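Local coordinates for endoglucanase (Clostridium thermocellum, PDB 2E4T), which hydrolyses internal beta-1,4-glucosidic bonds in cellulose and xyloglucan, this chain being the glycoside hydrolase family 44 part of a longer multidomain enzyme, at residues A[10-15]-A[422-427]; A[135-140]-A[156-161]; A[171-176]-A[222-227]; A[310-315]-A[428-433]. All blocks are in the same frame, centred on the assembly; numbering follows the deposited sequence.

Overall arrangement
Interactions 2 and 3 belong to the TIM-barrel domain, their centres about 19 Å apart, whereas interaction 1 lies in the beta-sheet domain on the opposite side of the chain's centre from interaction 2, the two centres about 52 Å apart. Interaction 4 joins the two domains and touches interaction 1, with which it shares the hairpin of strands 420-426 and 432-439. All four are partly buried; only interaction 2 has no fully exposed residue among those that touch. Interaction 1 is a regular antiparallel ladder with one largely apolar face; interaction 2 is a short parallel pairing running into a helix start, near the calcium ion. Interactions 3 and 4 bury less surface and rely on side chains: a carboxylate and ring in 3, an amide and guanidinium in 4.

Interaction 1: residues A[10-15]-A[422-427]; sequences VDIRID and VKCETS
The hydroxyl oxygen S427 OG accepts the backbone N-H of D11, with D11 N to S427 OG at 2.9 Å, while S427 N returns a bond to D11 O. With OG between its own backbone N and carbonyl carbon (chi1 64°), the serine side chain takes the acceptor role that a carbonyl fills further along the strands. There R13 and E425 form an antiparallel hydrogen-bonded pair: R13 N lies 2.9 Å from E425 O, and E425 N makes the nearly straight return bond to R13 O (169° at the hydrogen). I12 with T426 and I14 with C424 are the non-hydrogen-bonded pairs, and their side chains share one face of the sheet. On it, SG of C424, anti to the backbone N (chi1 176°), meets I14 CG1 at 3.6 Å and I12 CG2 at 4.0 Å, so the sulfur touches both isoleucines. C424 also packs on A434 and A436 of strand 432-439. R13, K423 and E425 occupy the other face, where K423 NZ reaches E425 OE2 at 2.9 Å from above the carboxylate plane and also pairs with E19. Strand 8-22 continues the sheet by pairing in parallel with strand 459-466. The arrangement is an antiparallel beta ladder, by which the N-terminal strand is built into the beta domain formed largely from the C-terminal part of the chain.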
loop_
_atom_site.group_PDB
_atom_site.type_symbol
_atom_site.label_atom_id
_atom_site.label_comp_id
_atom_site.label_asym_id
_atom_site.label_seq_id
_atom_site.Cartn_x
_atom_site.Cartn_y
_atom_site.Cartn_z
ATOM N N VAL A 10 14.629 1.011 28.867
ATOM C CA VAL A 10 14.410 1.963 27.791
ATOM C C VAL A 10 13.430 3.020 28.271
ATOM O O VAL A 10 12.423 2.669 28.873
ATOM C CB VAL A 10 13.852 1.223 26.555
ATOM C CG1 VAL A 10 13.441 2.204 25.444
ATOM C CG2 VAL A 10 14.872 0.193 26.076
ATOM N N ASP A 11 13.745 4.294 27.992
ATOM C CA ASP A 11 12.849 5.370 28.347
ATOM C C ASP A 11 11.958 5.736 27.148
ATOM O O ASP A 11 12.459 5.880 26.024
ATOM C CB ASP A 11 13.643 6.605 28.721
ATOM C CG ASP A 11 14.477 6.394 29.972
ATOM O OD1 ASP A 11 14.042 5.648 30.864
ATOM O OD2 ASP A 11 15.580 6.935 30.080
ATOM N N ILE A 12 10.661 5.895 27.404
ATOM C CA ILE A 12 9.697 6.329 26.400
ATOM C C ILE A 12 9.118 7.666 26.912
ATOM O O ILE A 12 8.589 7.729 28.023
ATOM C CB ILE A 12 8.569 5.324 26.193
ATOM C CG1 ILE A 12 9.012 3.873 25.903
ATOM C CG2 ILE A 12 7.588 5.854 25.131
ATOM C CD1 ILE A 12 9.713 3.687 24.610
ATOM N N ARG A 13 9.215 8.715 26.079
ATOM C CA ARG A 13 8.751 10.038 26.475
ATOM C C ARG A 13 7.687 10.482 25.465
ATOM O O ARG A 13 7.971 10.566 24.268
ATOM C CB ARG A 13 9.902 11.032 26.472
ATOM C CG ARG A 13 11.003 10.578 27.446
ATOM C CD ARG A 13 12.126 11.579 27.604
ATOM N NE ARG A 13 11.683 12.974 27.680
ATOM C CZ ARG A 13 11.296 13.612 28.790
ATOM N NH1 ARG A 13 11.263 12.997 29.976
ATOM N NH2 ARG A 13 10.927 14.887 28.709
ATOM N N ILE A 14 6.488 10.761 25.954
ATOM C CA ILE A 14 5.352 11.148 25.098
ATOM C C ILE A 14 4.897 12.544 25.500
ATOM O O ILE A 14 4.850 12.868 26.704
ATOM C CB ILE A 14 4.204 10.147 25.267
ATOM C CG1 ILE A 14 4.626 8.795 24.704
ATOM C CG2 ILE A 14 2.909 10.636 24.628
ATOM C CD1 ILE A 14 3.745 7.638 25.080
ATOM N N ASP A 15 4.560 13.377 24.507
ATOM C CA ASP A 15 3.954 14.689 24.806
ATOM C C ASP A 15 2.724 14.797 23.934
ATOM O O ASP A 15 2.826 14.920 22.698
ATOM C CB ASP A 15 4.939 15.798 24.538
ATOM C CG ASP A 15 4.365 17.198 24.808
ATOM O OD1 ASP A 15 3.141 17.322 24.976
ATOM O OD2 ASP A 15 5.186 18.146 24.828
ATOM N N VAL A 422 0.919 11.709 17.946
ATOM C CA VAL A 422 1.508 12.650 18.864
ATOM C C VAL A 422 2.957 12.245 19.132
ATOM O O VAL A 422 3.367 11.056 18.924
ATOM C CB VAL A 422 0.739 12.817 20.184
ATOM C CG1 VAL A 422 -0.691 13.173 19.894
ATOM C CG2 VAL A 422 0.825 11.570 21.057
ATOM N N LYS A 423 3.742 13.187 19.667
ATOM C CA LYS A 423 5.156 12.940 19.885
ATOM C C LYS A 423 5.387 11.779 20.874
ATOM O O LYS A 423 4.843 11.777 21.991
ATOM C CB LYS A 423 5.805 14.229 20.456
ATOM C CG LYS A 423 7.309 14.108 20.645
ATOM C CD LYS A 423 7.891 15.481 21.073
ATOM C CE LYS A 423 9.438 15.433 21.134
ATOM N NZ LYS A 423 10.027 15.110 19.771
ATOM N N CYS A 424 6.266 10.843 20.467
ATOM C CA CYS A 424 6.520 9.649 21.278
ATOM C C CYS A 424 7.930 9.179 20.904
ATOM O O CYS A 424 8.142 8.715 19.779
ATOM C CB CYS A 424 5.493 8.562 20.968
ATOM S SG CYS A 424 5.762 7.012 21.813
ATOM N N GLU A 425 8.878 9.346 21.820
ATOM C CA GLU A 425 10.286 9.076 21.563
ATOM C C GLU A 425 10.746 7.910 22.414
ATOM O O GLU A 425 10.392 7.850 23.582
ATOM C CB GLU A 425 11.124 10.326 21.847
ATOM C CG GLU A 425 10.671 11.611 21.118
ATOM C CD GLU A 425 10.687 11.527 19.630
ATOM O OE1 GLU A 425 11.410 10.688 19.049
ATOM O OE2 GLU A 425 9.963 12.335 18.983
ATOM N N THR A 426 11.550 7.023 21.848
ATOM C CA THR A 426 12.195 5.915 22.572
ATOM C C THR A 426 13.687 6.220 22.669
ATOM O O THR A 426 14.291 6.708 21.672
ATOM C CB THR A 426 11.974 4.551 21.924
ATOM O OG1 THR A 426 12.305 4.412 20.520
ATOM C CG2 THR A 426 12.654 3.602 22.750
ATOM N N SER A 427 14.329 5.842 23.800
ATOM C CA SER A 427 15.779 5.999 23.959
ATOM C C SER A 427 16.551 4.897 23.237
ATOM O O SER A 427 17.787 4.953 23.208
ATOM C CB SER A 427 16.159 6.014 25.445
ATOM O OG SER A 427 15.851 4.779 26.046
#

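Interaction 2: residues A[135-140]-A[156-161]; sequences KEVKFE and VYMDEF
The F139 ring is met at its edge, near the ring plane, by CG of M158, 3.9 Å from F139 CD1, and the two side chains cross obliquely. The Y157 ring is approached obliquely by K138, whose CB lies 3.7 Å from Y157 CD1; these side chains run side by side in the same direction. M158 CG, anti to the carbonyl carbon (chi1 -67°), also touches V137 CG1 at 3.8 Å. V156 CG2 meets K135 CB at 3.6 Å, crossing it at about a right angle. The carboxylates of E140 and D159 are turned 36° apart, with E140 OE1 4.9 Å from D159 OD2. This closeness of like charges is probably eased by K220, which pairs with E140, while the backbone N of K141 binds D159 OD1. The backbones pair in parallel: V156 N donates to E136 O, K138 N to V156 O and M158 N to K138 O, and D159 N reaches F139 O at 3.0 Å, carrying the bonding past the strand into the first helical turn. Y157 is the N-cap of helix 158-169. Strand 134-138 runs between strands 114-116 and 155-157, the side chain of V156 lies about 4 Å from the calcium ion, and F139 and M158 pack on helix 204-221.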
loop_
_atom_site.group_PDB
_atom_site.type_symbol
_atom_site.label_atom_id
_atom_site.label_comp_id
_atom_site.label_asym_id
_atom_site.label_seq_id
_atom_site.Cartn_x
_atom_site.Cartn_y
_atom_site.Cartn_z
ATOM N N LYS A 135 -8.268 -6.449 -27.334
ATOM C CA LYS A 135 -8.973 -5.214 -27.670
ATOM C C LYS A 135 -8.089 -4.026 -27.289
ATOM O O LYS A 135 -7.424 -4.052 -26.228
ATOM C CB LYS A 135 -10.291 -5.112 -26.904
ATOM C CG LYS A 135 -11.264 -6.242 -27.173
ATOM C CD LYS A 135 -11.686 -6.360 -28.615
ATOM C CE LYS A 135 -12.695 -7.486 -28.830
ATOM N NZ LYS A 135 -13.071 -7.573 -30.293
ATOM N N GLU A 136 -8.039 -3.015 -28.148
ATOM C CA GLU A 136 -7.275 -1.826 -27.880
ATOM C C GLU A 136 -7.986 -0.943 -26.852
ATOM O O GLU A 136 -9.186 -0.686 -27.003
ATOM C CB GLU A 136 -7.082 -1.037 -29.205
ATOM C CG GLU A 136 -6.213 0.216 -29.022
ATOM C CD GLU A 136 -6.151 1.087 -30.238
ATOM O OE1 GLU A 136 -6.080 0.550 -31.372
ATOM O OE2 GLU A 136 -6.173 2.350 -30.073
ATOM N N VAL A 137 -7.247 -0.488 -25.843
ATOM C CA VAL A 137 -7.810 0.435 -24.882
ATOM C C VAL A 137 -7.686 1.858 -25.372
ATOM O O VAL A 137 -6.608 2.286 -25.818
ATOM C CB VAL A 137 -7.062 0.313 -23.530
ATOM C CG1 VAL A 137 -7.541 1.390 -22.582
ATOM C CG2 VAL A 137 -7.334 -1.100 -22.956
ATOM N N LYS A 138 -8.800 2.592 -25.302
ATOM C CA LYS A 138 -8.788 4.041 -25.481
ATOM C C LYS A 138 -9.262 4.654 -24.183
ATOM O O LYS A 138 -10.217 4.142 -23.547
ATOM C CB LYS A 138 -9.667 4.469 -26.665
ATOM C CG LYS A 138 -9.028 4.103 -27.991
ATOM C CD LYS A 138 -9.804 4.663 -29.147
ATOM C CE LYS A 138 -9.000 4.721 -30.458
ATOM N NZ LYS A 138 -8.607 3.300 -30.883
ATOM N N PHE A 139 -8.654 5.768 -23.779
ATOM C CA PHE A 139 -9.044 6.340 -22.509
ATOM C C PHE A 139 -10.374 7.093 -22.577
ATOM O O PHE A 139 -11.139 7.054 -21.609
ATOM C CB PHE A 139 -7.923 7.220 -21.965
ATOM C CG PHE A 139 -6.634 6.437 -21.777
ATOM C CD1 PHE A 139 -6.621 5.137 -21.282
ATOM C CD2 PHE A 139 -5.416 7.053 -22.051
ATOM C CE1 PHE A 139 -5.402 4.453 -21.072
ATOM C CE2 PHE A 139 -4.229 6.372 -21.846
ATOM C CZ PHE A 139 -4.240 5.088 -21.385
ATOM N N GLU A 140 -10.603 7.779 -23.710
ATOM C CA GLU A 140 -11.834 8.559 -23.911
ATOM C C GLU A 140 -12.627 7.973 -25.064
ATOM O O GLU A 140 -12.143 7.905 -26.199
ATOM C CB GLU A 140 -11.581 10.007 -24.222
ATOM C CG GLU A 140 -11.096 10.677 -23.004
ATOM C CD GLU A 140 -10.997 12.207 -23.083
ATOM O OE1 GLU A 140 -11.821 12.826 -23.812
ATOM O OE2 GLU A 140 -10.189 12.833 -22.337
ATOM N N VAL A 156 -11.912 -0.928 -26.011
ATOM C CA VAL A 156 -12.459 -0.874 -24.649
ATOM C C VAL A 156 -12.106 0.511 -24.096
ATOM O O VAL A 156 -10.965 0.954 -24.244
ATOM C CB VAL A 156 -11.841 -2.001 -23.804
ATOM C CG1 VAL A 156 -12.228 -1.910 -22.386
ATOM C CG2 VAL A 156 -12.271 -3.396 -24.381
ATOM N N TYR A 157 -13.088 1.181 -23.493
ATOM C CA TYR A 157 -12.924 2.581 -23.135
ATOM C C TYR A 157 -12.854 2.742 -21.595
ATOM O O TYR A 157 -13.767 2.311 -20.876
ATOM C CB TYR A 157 -14.105 3.411 -23.667
ATOM C CG TYR A 157 -14.172 3.331 -25.174
ATOM C CD1 TYR A 157 -13.292 4.050 -25.950
ATOM C CD2 TYR A 157 -15.112 2.520 -25.823
ATOM C CE1 TYR A 157 -13.339 3.992 -27.337
ATOM C CE2 TYR A 157 -15.143 2.433 -27.219
ATOM C CZ TYR A 157 -14.249 3.207 -27.965
ATOM O OH TYR A 157 -14.245 3.153 -29.343
ATOM N N MET A 158 -11.783 3.375 -21.131
ATOM C CA MET A 158 -11.644 3.547 -19.678
ATOM C C MET A 158 -12.658 4.506 -19.079
ATOM O O MET A 158 -13.161 4.243 -17.974
ATOM C CB MET A 158 -10.214 3.945 -19.278
ATOM C CG MET A 158 -9.187 2.851 -19.520
ATOM S SD MET A 158 -9.531 1.334 -18.600
ATOM C CE MET A 158 -10.279 0.314 -19.862
ATOM N N ASP A 159 -12.940 5.622 -19.749
ATOM C CA ASP A 159 -13.917 6.527 -19.171
ATOM C C ASP A 159 -15.315 5.864 -19.100
ATOM O O ASP A 159 -16.061 6.135 -18.164
ATOM C CB ASP A 159 -13.910 7.909 -19.839
ATOM C CG ASP A 159 -14.221 7.930 -21.321
ATOM O OD1 ASP A 159 -14.364 6.900 -21.999
ATOM O OD2 ASP A 159 -14.299 9.128 -21.808
ATOM N N GLU A 160 -15.651 5.011 -20.077
ATOM C CA GLU A 160 -16.917 4.323 -20.056
ATOM C C GLU A 160 -16.987 3.339 -18.866
ATOM O O GLU A 160 -18.034 3.191 -18.221
ATOM C CB GLU A 160 -17.155 3.621 -21.389
ATOM C CG GLU A 160 -18.577 3.089 -21.513
ATOM C CD GLU A 160 -18.862 2.593 -22.928
ATOM O OE1 GLU A 160 -18.073 1.737 -23.447
ATOM O OE2 GLU A 160 -19.871 3.062 -23.528
ATOM N N PHE A 161 -15.852 2.679 -18.567
ATOM C CA PHE A 161 -15.753 1.793 -17.401
ATOM C C PHE A 161 -16.012 2.620 -16.119
ATOM O O PHE A 161 -16.834 2.238 -15.258
ATOM C CB PHE A 161 -14.361 1.177 -17.438
ATOM C CG PHE A 161 -13.942 0.222 -16.330
ATOM C CD1 PHE A 161 -14.821 -0.366 -15.426
ATOM C CD2 PHE A 161 -12.581 -0.098 -16.274
ATOM C CE1 PHE A 161 -14.336 -1.225 -14.455
ATOM C CE2 PHE A 161 -12.101 -0.977 -15.306
ATOM C CZ PHE A 161 -12.978 -1.540 -14.406
#

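Interaction 3: residues A[171-176]-A[222-227]; sequences NASTPT and DPYAEI
Two type I beta turns, N171 to T174 and D222 to A225, lie against each other with the CA atoms of A172 and A225 5.1 Å apart. Their one hydrogen bond across the contact runs from A172 N to D222 OD2 at 2.8 Å, using the syn lone pair of the carboxylate. The other oxygen, D222 OD1, receives Y224 N from above the carboxylate plane, closing an Asx turn; each carboxylate oxygen therefore holds a different turn, which limits rotation of the group. N171 makes an Asx turn of its own: OD1 accepts S173 N at 2.8 Å and S173 OG at 2.7 Å, both in the carbonyl plane, and this double grip fixes the amide. Both turns belong to the TIM barrel, as connections from helix 158-169 to strand 180-183 and from helix 204-221 to strand 226-232. Such helix-to-strand links lie at the end of a barrel where the strands begin, the end remote from the catalytic face in TIM-barrel enzymes. The Y224 ring receives S173 CB over one face in a CH-pi contact, the carbon 3.8 Å from Y224 CG and displaced to the rim. The N171 amide, its plane 36° from that of the ring, approaches obliquely, with CG 3.7 Å from Y224 CD2. A172 CB fills the join between the turns, 3.6 Å from Y224 O and 4.0 Å from Y224 CB. From helix 158-169, V166 touches both N171 and D222.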
loop_
_atom_site.group_PDB
_atom_site.type_symbol
_atom_site.label_atom_id
_atom_site.label_comp_id
_atom_site.label_asym_id
_atom_site.label_seq_id
_atom_site.Cartn_x
_atom_site.Cartn_y
_atom_site.Cartn_z
ATOM N N ASN A 171 -20.319 8.929 -7.267
ATOM C CA ASN A 171 -18.963 9.378 -7.468
ATOM C C ASN A 171 -18.137 9.240 -6.178
ATOM O O ASN A 171 -18.652 8.913 -5.085
ATOM C CB ASN A 171 -18.936 10.766 -8.091
ATOM C CG ASN A 171 -19.382 11.879 -7.131
ATOM O OD1 ASN A 171 -18.973 11.908 -5.995
ATOM N ND2 ASN A 171 -20.322 12.719 -7.546
ATOM N N ALA A 172 -16.836 9.532 -6.311
ATOM C CA ALA A 172 -15.905 9.336 -5.202
ATOM C C ALA A 172 -16.189 10.186 -3.985
ATOM O O ALA A 172 -15.638 9.894 -2.909
ATOM C CB ALA A 172 -14.497 9.602 -5.674
ATOM N N SER A 173 -16.996 11.250 -4.123
ATOM C CA SER A 173 -17.337 12.087 -2.962
ATOM C C SER A 173 -18.506 11.534 -2.157
ATOM O O SER A 173 -18.815 12.108 -1.119
ATOM C CB SER A 173 -17.657 13.501 -3.374
ATOM O OG SER A 173 -18.959 13.634 -3.956
ATOM N N THR A 174 -19.143 10.460 -2.628
ATOM C CA THR A 174 -20.318 9.901 -1.992
ATOM C C THR A 174 -19.933 8.734 -1.100
ATOM O O THR A 174 -18.837 8.160 -1.256
ATOM C CB THR A 174 -21.361 9.462 -3.023
ATOM O OG1 THR A 174 -20.919 8.285 -3.696
ATOM C CG2 THR A 174 -21.680 10.584 -4.036
ATOM N N PRO A 175 -20.835 8.307 -0.190
ATOM C CA PRO A 175 -20.448 7.315 0.767
ATOM C C PRO A 175 -20.013 5.962 0.195
ATOM O O PRO A 175 -19.193 5.293 0.815
ATOM C CB PRO A 175 -21.704 7.186 1.673
ATOM C CG PRO A 175 -22.290 8.584 1.662
ATOM C CD PRO A 175 -22.086 8.988 0.192
ATOM N N THR A 176 -20.570 5.534 -0.925
ATOM C CA THR A 176 -20.263 4.237 -1.526
ATOM C C THR A 176 -19.417 4.353 -2.776
ATOM O O THR A 176 -19.133 3.334 -3.433
ATOM C CB THR A 176 -21.491 3.398 -1.837
ATOM O OG1 THR A 176 -22.365 4.064 -2.711
ATOM C CG2 THR A 176 -22.278 3.069 -0.598
ATOM N N ASP A 222 -15.541 11.576 -13.141
ATOM C CA ASP A 222 -15.588 11.681 -11.687
ATOM C C ASP A 222 -14.530 12.669 -11.249
ATOM O O ASP A 222 -13.371 12.299 -11.016
ATOM C CB ASP A 222 -15.385 10.346 -10.980
ATOM C CG ASP A 222 -15.653 10.450 -9.504
ATOM O OD1 ASP A 222 -15.706 11.605 -8.974
ATOM O OD2 ASP A 222 -15.801 9.377 -8.856
ATOM N N PRO A 223 -14.900 13.954 -11.133
ATOM C CA PRO A 223 -13.920 14.965 -10.755
ATOM C C PRO A 223 -13.352 14.756 -9.365
ATOM O O PRO A 223 -12.354 15.441 -9.018
ATOM C CB PRO A 223 -14.719 16.286 -10.816
ATOM C CG PRO A 223 -15.968 15.979 -11.583
ATOM C CD PRO A 223 -16.223 14.528 -11.455
ATOM N N TYR A 224 -13.998 13.920 -8.550
ATOM C CA TYR A 224 -13.592 13.734 -7.160
ATOM C C TYR A 224 -12.686 12.522 -7.000
ATOM O O TYR A 224 -12.133 12.301 -5.897
ATOM C CB TYR A 224 -14.849 13.531 -6.274
ATOM C CG TYR A 224 -15.785 14.692 -6.466
ATOM C CD1 TYR A 224 -15.550 15.918 -5.901
ATOM C CD2 TYR A 224 -16.903 14.564 -7.272
ATOM C CE1 TYR A 224 -16.430 17.004 -6.164
ATOM C CE2 TYR A 224 -17.803 15.606 -7.534
ATOM C CZ TYR A 224 -17.531 16.828 -7.001
ATOM O OH TYR A 224 -18.377 17.893 -7.230
ATOM N N ALA A 225 -12.528 11.704 -8.038
ATOM C CA ALA A 225 -11.727 10.481 -7.904
ATOM C C ALA A 225 -10.244 10.835 -7.836
ATOM O O ALA A 225 -9.784 11.759 -8.526
ATOM C CB ALA A 225 -12.013 9.573 -9.097
ATOM N N GLU A 226 -9.513 10.063 -7.043
ATOM C CA GLU A 226 -8.068 10.269 -6.907
ATOM C C GLU A 226 -7.331 9.357 -7.869
ATOM O O GLU A 226 -7.636 8.150 -7.930
ATOM C CB GLU A 226 -7.648 9.983 -5.460
ATOM C CG GLU A 226 -8.111 11.094 -4.555
ATOM C CD GLU A 226 -7.759 10.892 -3.090
ATOM O OE1 GLU A 226 -7.877 9.764 -2.564
ATOM O OE2 GLU A 226 -7.356 11.871 -2.456
ATOM N N ILE A 227 -6.351 9.936 -8.560
ATOM C CA ILE A 227 -5.503 9.173 -9.480
ATOM C C ILE A 227 -4.177 8.871 -8.816
ATOM O O ILE A 227 -3.471 9.756 -8.290
ATOM C CB ILE A 227 -5.300 10.008 -10.795
ATOM C CG1 ILE A 227 -6.595 10.054 -11.591
ATOM C CG2 ILE A 227 -4.125 9.450 -11.600
ATOM C CD1 ILE A 227 -6.917 8.671 -12.312
#

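Interaction 4: residues A[310-315]-A[428-433]; sequences RLQAPR and DIEVSS
Q312 and R315 present two flat groups to I429 and E430. The Q312 amide bonds through NE2 to the backbone E430 O at 2.9 Å, nearly straight (166° at the hydrogen), with the acceptor close to the amide plane. Its other end, OE1, is met by R315 NH1 at 3.0 Å; the oxygen lies in the guanidinium plane, while the donor stands above the carbonyl plane of the amide. The glutamine thus links the arginine to the loop. Over one face of the guanidinium, I429 crosses at about a right angle: CG1, between its own backbone N and carbonyl carbon (chi1 69°), sits above the plane, offset to the rim, and CD1 comes within 3.8 Å of R315 NH2. The E430 carboxylate is turned 80° from the guanidinium and reaches it through a water, 2.9 Å from R315 NH1 and 3.3 Å from E430 OE2. R315 NE pairs with D319. D428 OD1 shapes the loop, accepting E430 N and V431 N as an Asx turn and Asx motif. The arrangement is a largely polar interface between domains, with the aliphatic I429 on the guanidinium face: the end of helix 304-312, on the TIM-barrel side, meets the hairpin loop joining strands 420-426 and 432-439 of the beta domain.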
loop_
_atom_site.group_PDB
_atom_site.type_symbol
_atom_site.label_atom_id
_atom_site.label_comp_id
_atom_site.label_asym_id
_atom_site.label_seq_id
_atom_site.Cartn_x
_atom_site.Cartn_y
_atom_site.Cartn_z
ATOM N N ARG A 310 14.711 -8.745 9.719
ATOM C CA ARG A 310 13.325 -8.343 9.441
ATOM C C ARG A 310 12.845 -7.306 10.450
ATOM O O ARG A 310 12.153 -6.350 10.114
ATOM C CB ARG A 310 12.414 -9.584 9.423
ATOM C CG ARG A 310 10.976 -9.236 9.096
ATOM C CD ARG A 310 10.077 -10.460 8.981
ATOM N NE ARG A 310 10.560 -11.387 7.988
ATOM C CZ ARG A 310 11.225 -12.529 8.243
ATOM N NH1 ARG A 310 11.345 -12.996 9.506
ATOM N NH2 ARG A 310 11.779 -13.222 7.233
ATOM N N LEU A 311 13.207 -7.525 11.744
ATOM C CA LEU A 311 12.800 -6.589 12.778
ATOM C C LEU A 311 13.374 -5.197 12.569
ATOM O O LEU A 311 12.709 -4.212 12.938
ATOM C CB LEU A 311 13.216 -7.112 14.160
ATOM C CG LEU A 311 12.470 -8.351 14.632
ATOM C CD1 LEU A 311 13.163 -8.911 15.890
ATOM C CD2 LEU A 311 11.003 -8.065 14.901
ATOM N N GLN A 312 14.598 -5.087 12.033
ATOM C CA GLN A 312 15.220 -3.787 11.847
ATOM C C GLN A 312 14.867 -3.142 10.495
ATOM O O GLN A 312 14.984 -1.913 10.365
ATOM C CB GLN A 312 16.751 -3.878 11.970
ATOM C CG GLN A 312 17.201 -4.432 13.323
ATOM C CD GLN A 312 16.669 -3.638 14.503
ATOM O OE1 GLN A 312 16.484 -2.417 14.466
ATOM N NE2 GLN A 312 16.402 -4.341 15.599
ATOM N N ALA A 313 14.480 -3.953 9.485
ATOM C CA ALA A 313 14.296 -3.445 8.147
ATOM C C ALA A 313 13.326 -2.261 8.037
ATOM O O ALA A 313 13.546 -1.413 7.153
ATOM C CB ALA A 313 13.859 -4.585 7.221
ATOM N N PRO A 314 12.266 -2.177 8.842
ATOM C CA PRO A 314 11.384 -1.007 8.710
ATOM C C PRO A 314 12.161 0.331 8.903
ATOM O O PRO A 314 11.688 1.363 8.415
ATOM C CB PRO A 314 10.324 -1.216 9.799
ATOM C CG PRO A 314 10.257 -2.731 9.899
ATOM C CD PRO A 314 11.706 -3.168 9.795
ATOM N N ARG A 315 13.299 0.304 9.580
ATOM C CA ARG A 315 14.071 1.529 9.754
ATOM C C ARG A 315 14.552 2.113 8.433
ATOM O O ARG A 315 14.799 3.324 8.360
ATOM C CB ARG A 315 15.204 1.275 10.753
ATOM C CG ARG A 315 14.690 1.089 12.152
ATOM C CD ARG A 315 15.748 0.532 13.103
ATOM N NE ARG A 315 16.863 1.492 13.203
ATOM C CZ ARG A 315 18.047 1.166 13.725
ATOM N NH1 ARG A 315 18.287 -0.080 14.191
ATOM N NH2 ARG A 315 19.003 2.103 13.741
ATOM N N ASP A 428 15.885 3.904 22.649
ATOM C CA ASP A 428 16.624 2.817 21.970
ATOM C C ASP A 428 15.788 2.333 20.788
ATOM O O ASP A 428 14.894 1.487 20.923
ATOM C CB ASP A 428 16.962 1.681 22.913
ATOM C CG ASP A 428 17.851 0.623 22.246
ATOM O OD1 ASP A 428 17.832 0.502 21.002
ATOM O OD2 ASP A 428 18.569 -0.104 22.981
ATOM N N ILE A 429 16.090 2.876 19.612
ATOM C CA ILE A 429 15.347 2.575 18.403
ATOM C C ILE A 429 15.688 1.233 17.802
ATOM O O ILE A 429 14.999 0.819 16.844
ATOM C CB ILE A 429 15.533 3.700 17.331
ATOM C CG1 ILE A 429 16.955 3.728 16.779
ATOM C CG2 ILE A 429 15.059 5.040 17.852
ATOM C CD1 ILE A 429 17.206 4.797 15.705
ATOM N N GLU A 430 16.738 0.571 18.296
ATOM C CA GLU A 430 17.101 -0.759 17.827
ATOM C C GLU A 430 16.296 -1.842 18.559
ATOM O O GLU A 430 15.739 -2.741 17.942
ATOM C CB GLU A 430 18.592 -0.972 18.027
ATOM C CG GLU A 430 19.049 -2.284 17.462
ATOM C CD GLU A 430 20.490 -2.569 17.777
ATOM O OE1 GLU A 430 20.968 -2.217 18.892
ATOM O OE2 GLU A 430 21.174 -3.132 16.902
ATOM N N VAL A 431 16.160 -1.720 19.890
ATOM C CA VAL A 431 15.471 -2.738 20.639
ATOM C C VAL A 431 13.975 -2.523 20.682
ATOM O O VAL A 431 13.242 -3.453 21.061
ATOM C CB VAL A 431 16.036 -2.852 22.099
ATOM C CG1 VAL A 431 15.473 -1.751 22.984
ATOM C CG2 VAL A 431 15.760 -4.192 22.682
ATOM N N SER A 432 13.499 -1.329 20.326
ATOM C CA SER A 432 12.093 -1.012 20.485
ATOM C C SER A 432 11.607 -0.071 19.445
ATOM O O SER A 432 12.390 0.622 18.791
ATOM C CB SER A 432 11.838 -0.423 21.887
ATOM O OG SER A 432 12.383 0.895 22.023
ATOM N N SER A 433 10.276 -0.029 19.323
ATOM C CA SER A 433 9.584 1.071 18.650
ATOM C C SER A 433 8.370 1.430 19.502
ATOM O O SER A 433 7.798 0.566 20.187
ATOM C CB SER A 433 9.094 0.699 17.261
ATOM O OG SER A 433 10.185 0.272 16.464
HETATM O O HOH W 1 20.956 -1.145 14.307
#